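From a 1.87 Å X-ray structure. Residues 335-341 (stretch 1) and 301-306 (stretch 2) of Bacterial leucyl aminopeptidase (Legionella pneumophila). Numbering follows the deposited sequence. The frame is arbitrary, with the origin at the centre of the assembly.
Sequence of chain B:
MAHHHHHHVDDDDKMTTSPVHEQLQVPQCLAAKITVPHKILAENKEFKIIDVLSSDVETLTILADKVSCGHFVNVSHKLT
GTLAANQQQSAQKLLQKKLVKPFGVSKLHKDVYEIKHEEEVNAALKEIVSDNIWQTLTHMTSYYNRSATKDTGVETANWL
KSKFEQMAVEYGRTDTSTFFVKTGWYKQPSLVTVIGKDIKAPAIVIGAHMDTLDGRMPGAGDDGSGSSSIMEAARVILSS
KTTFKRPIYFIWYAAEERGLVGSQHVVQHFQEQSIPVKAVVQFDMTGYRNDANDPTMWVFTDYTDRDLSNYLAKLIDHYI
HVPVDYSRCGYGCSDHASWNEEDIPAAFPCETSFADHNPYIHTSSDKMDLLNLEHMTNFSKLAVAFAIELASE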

# COMPACT_ATOMS: atom_id res chain seq x y z
N ASP B 335 -2.77 17.95 -4.27
CA ASP B 335 -4.23 17.99 -4.35
C ASP B 335 -4.97 16.66 -4.16
O ASP B 335 -6.13 16.65 -3.78
CB ASP B 335 -4.71 18.71 -5.66
CG ASP B 335 -4.18 20.07 -5.74
OD1 ASP B 335 -4.59 20.89 -4.87
OD2 ASP B 335 -3.40 20.33 -6.75
N HIS B 336 -4.28 15.53 -4.33
CA HIS B 336 -4.90 14.25 -4.02
C HIS B 336 -5.38 14.20 -2.59
O HIS B 336 -6.38 13.52 -2.30
CB HIS B 336 -3.92 13.11 -4.27
CG HIS B 336 -2.65 13.26 -3.50
ND1 HIS B 336 -1.69 14.23 -3.84
CD2 HIS B 336 -2.18 12.60 -2.40
CE1 HIS B 336 -0.71 14.14 -2.92
NE2 HIS B 336 -0.99 13.16 -2.04
N ALA B 337 -4.74 14.95 -1.70
CA ALA B 337 -5.09 14.90 -0.29
C ALA B 337 -6.48 15.40 -0.01
O ALA B 337 -7.15 14.94 0.93
CB ALA B 337 -4.05 15.66 0.57
N SER B 338 -6.89 16.42 -0.77
CA SER B 338 -8.23 16.94 -0.71
C SER B 338 -9.33 15.91 -0.94
O SER B 338 -10.34 15.91 -0.19
CB SER B 338 -8.38 18.18 -1.60
OG SER B 338 -7.38 19.16 -1.24
N TRP B 339 -9.09 15.00 -1.89
CA TRP B 339 -9.99 13.89 -2.19
C TRP B 339 -9.90 12.80 -1.12
O TRP B 339 -10.95 12.32 -0.58
CB TRP B 339 -9.70 13.34 -3.58
CG TRP B 339 -9.93 14.26 -4.67
CD1 TRP B 339 -8.97 15.01 -5.33
CD2 TRP B 339 -11.21 14.65 -5.29
NE1 TRP B 339 -9.56 15.79 -6.28
CE2 TRP B 339 -10.92 15.57 -6.29
CE3 TRP B 339 -12.52 14.25 -5.12
CZ2 TRP B 339 -11.90 16.12 -7.07
CZ3 TRP B 339 -13.51 14.81 -5.95
CH2 TRP B 339 -13.18 15.71 -6.89
N ASN B 340 -8.68 12.51 -0.73
CA ASN B 340 -8.43 11.45 0.25
C ASN B 340 -9.14 11.75 1.59
O ASN B 340 -9.59 10.80 2.32
CB ASN B 340 -6.97 11.26 0.48
CG ASN B 340 -6.65 10.17 1.50
OD1 ASN B 340 -6.19 10.48 2.57
ND2 ASN B 340 -6.76 8.89 1.08
N GLU B 341 -9.10 13.01 1.98
CA GLU B 341 -9.81 13.44 3.21
C GLU B 341 -11.27 13.17 3.20
O GLU B 341 -11.82 13.04 4.24
CB GLU B 341 -9.67 14.94 3.49
CG GLU B 341 -8.43 15.25 4.30
CD GLU B 341 -8.20 16.75 4.62
OE1 GLU B 341 -6.97 17.09 4.86
OE2 GLU B 341 -9.21 17.56 4.58
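Stretch 2 (301-306) TDYTDR

A short helix can be covered by a loop that pairs none of its backbone with it, and the packing of residues 301-306 on 335-341 illustrates how. Stretch 1 is helical through its middle, with Asn340 N hydrogen-bonded to His336 O at 3.0 Å and Glu341 N to Ala337 O at 2.9 Å. Stretch 2 has no regular structure until Arg306 enters a helix, for which Asp305 occupies the N-cap position. Between the extended backbones of Asp302 and Thr304, Tyr303 adopts positive phi (62/36), turning the chain where it meets the helix. The two stretches run obliquely, in the same general sense: the CA of Ala337 lies 5.6 Å from that of Tyr303, and the CA of Asn340 lies 6.1 Å from that of Thr304.

Between them lie the alanine methyl, the side chains of His336 and Asn340, and the backbone of Tyr303. Ala337 CB meets Tyr303 CB at 4.3 Å, while the end of the tyrosine side chain leads away. His336 and Asn340, one helical turn apart, both point toward the loop and converge on one carbonyl: His336 CD2 lies 3.4 Å and Asn340 CB 3.3 Å from Tyr303 O. Those neighbours are carbons, and this buried oxygen has no hydrogen-bonding partner in the model. The imidazole presents its edge to it, and His336 CD2 also packs against Thr304 CG2 at 3.6 Å. Farther along, Asn340 ND2 approaches Thr304 C at 3.8 Å.

No direct hydrogen bond joins the stretches; two waters link them instead. One molecule donates to Asp302 O at 2.5 Å and is hydrogen-bonded to His336 NE2 at 2.8 Å; a second accepts from Asn340 ND2 at 2.6 Å and donates weakly to Thr304 O at 3.4 Å. Close packing at the centre is thus accompanied by two solvent bridges, within a modest contact that buries 229 Å², both sides summed.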

# COMPACT_ATOMS: atom_id res chain seq x y z
N THR B 301 2.82 6.89 -1.04
CA THR B 301 2.03 6.09 -0.13
C THR B 301 1.34 6.82 1.03
O THR B 301 0.58 6.19 1.78
CB THR B 301 2.87 4.92 0.40
OG1 THR B 301 3.93 5.43 1.21
CG2 THR B 301 3.48 4.15 -0.78
N ASP B 302 1.60 8.11 1.20
CA ASP B 302 0.93 8.87 2.27
C ASP B 302 -0.20 9.70 1.63
O ASP B 302 -0.03 10.30 0.56
CB ASP B 302 1.84 9.58 3.25
CG ASP B 302 2.55 10.72 2.64
OD1 ASP B 302 2.59 10.80 1.39
OD2 ASP B 302 3.09 11.53 3.41
N TYR B 303 -1.36 9.69 2.30
CA TYR B 303 -2.60 10.39 1.91
C TYR B 303 -3.18 9.92 0.60
O TYR B 303 -3.79 10.68 -0.15
CB TYR B 303 -2.42 11.91 1.97
CG TYR B 303 -1.88 12.27 3.34
CD1 TYR B 303 -2.73 12.40 4.44
CD2 TYR B 303 -0.51 12.44 3.57
CE1 TYR B 303 -2.22 12.70 5.69
CE2 TYR B 303 -0.04 12.78 4.82
CZ TYR B 303 -0.89 12.88 5.88
OH TYR B 303 -0.36 13.21 7.10
N THR B 304 -3.04 8.62 0.36
CA THR B 304 -3.50 8.04 -0.88
C THR B 304 -4.18 6.66 -0.58
O THR B 304 -3.88 6.05 0.41
CB THR B 304 -2.36 7.74 -1.85
OG1 THR B 304 -1.35 6.95 -1.25
CG2 THR B 304 -1.69 9.06 -2.40
N ASP B 305 -4.99 6.21 -1.50
CA ASP B 305 -5.70 4.96 -1.44
C ASP B 305 -4.74 3.87 -1.80
O ASP B 305 -4.11 3.87 -2.83
CB ASP B 305 -6.88 4.95 -2.38
CG ASP B 305 -7.68 3.66 -2.32
OD1 ASP B 305 -8.37 3.50 -1.31
OD2 ASP B 305 -7.59 2.79 -3.28
N ARG B 306 -4.67 2.90 -0.90
CA ARG B 306 -3.80 1.76 -1.08
C ARG B 306 -4.06 0.94 -2.32
O ARG B 306 -3.12 0.68 -3.10
CB ARG B 306 -3.84 0.90 0.21
CG ARG B 306 -3.16 -0.47 0.06
CD ARG B 306 -3.11 -1.19 1.38
NE ARG B 306 -1.99 -2.15 1.35
CZ ARG B 306 -1.62 -2.90 2.40
NH1 ARG B 306 -2.25 -2.78 3.59
NH2 ARG B 306 -0.65 -3.79 2.26
O HOH W 1 0.85 12.50 -0.09
O HOH W 2 -6.52 6.67 2.38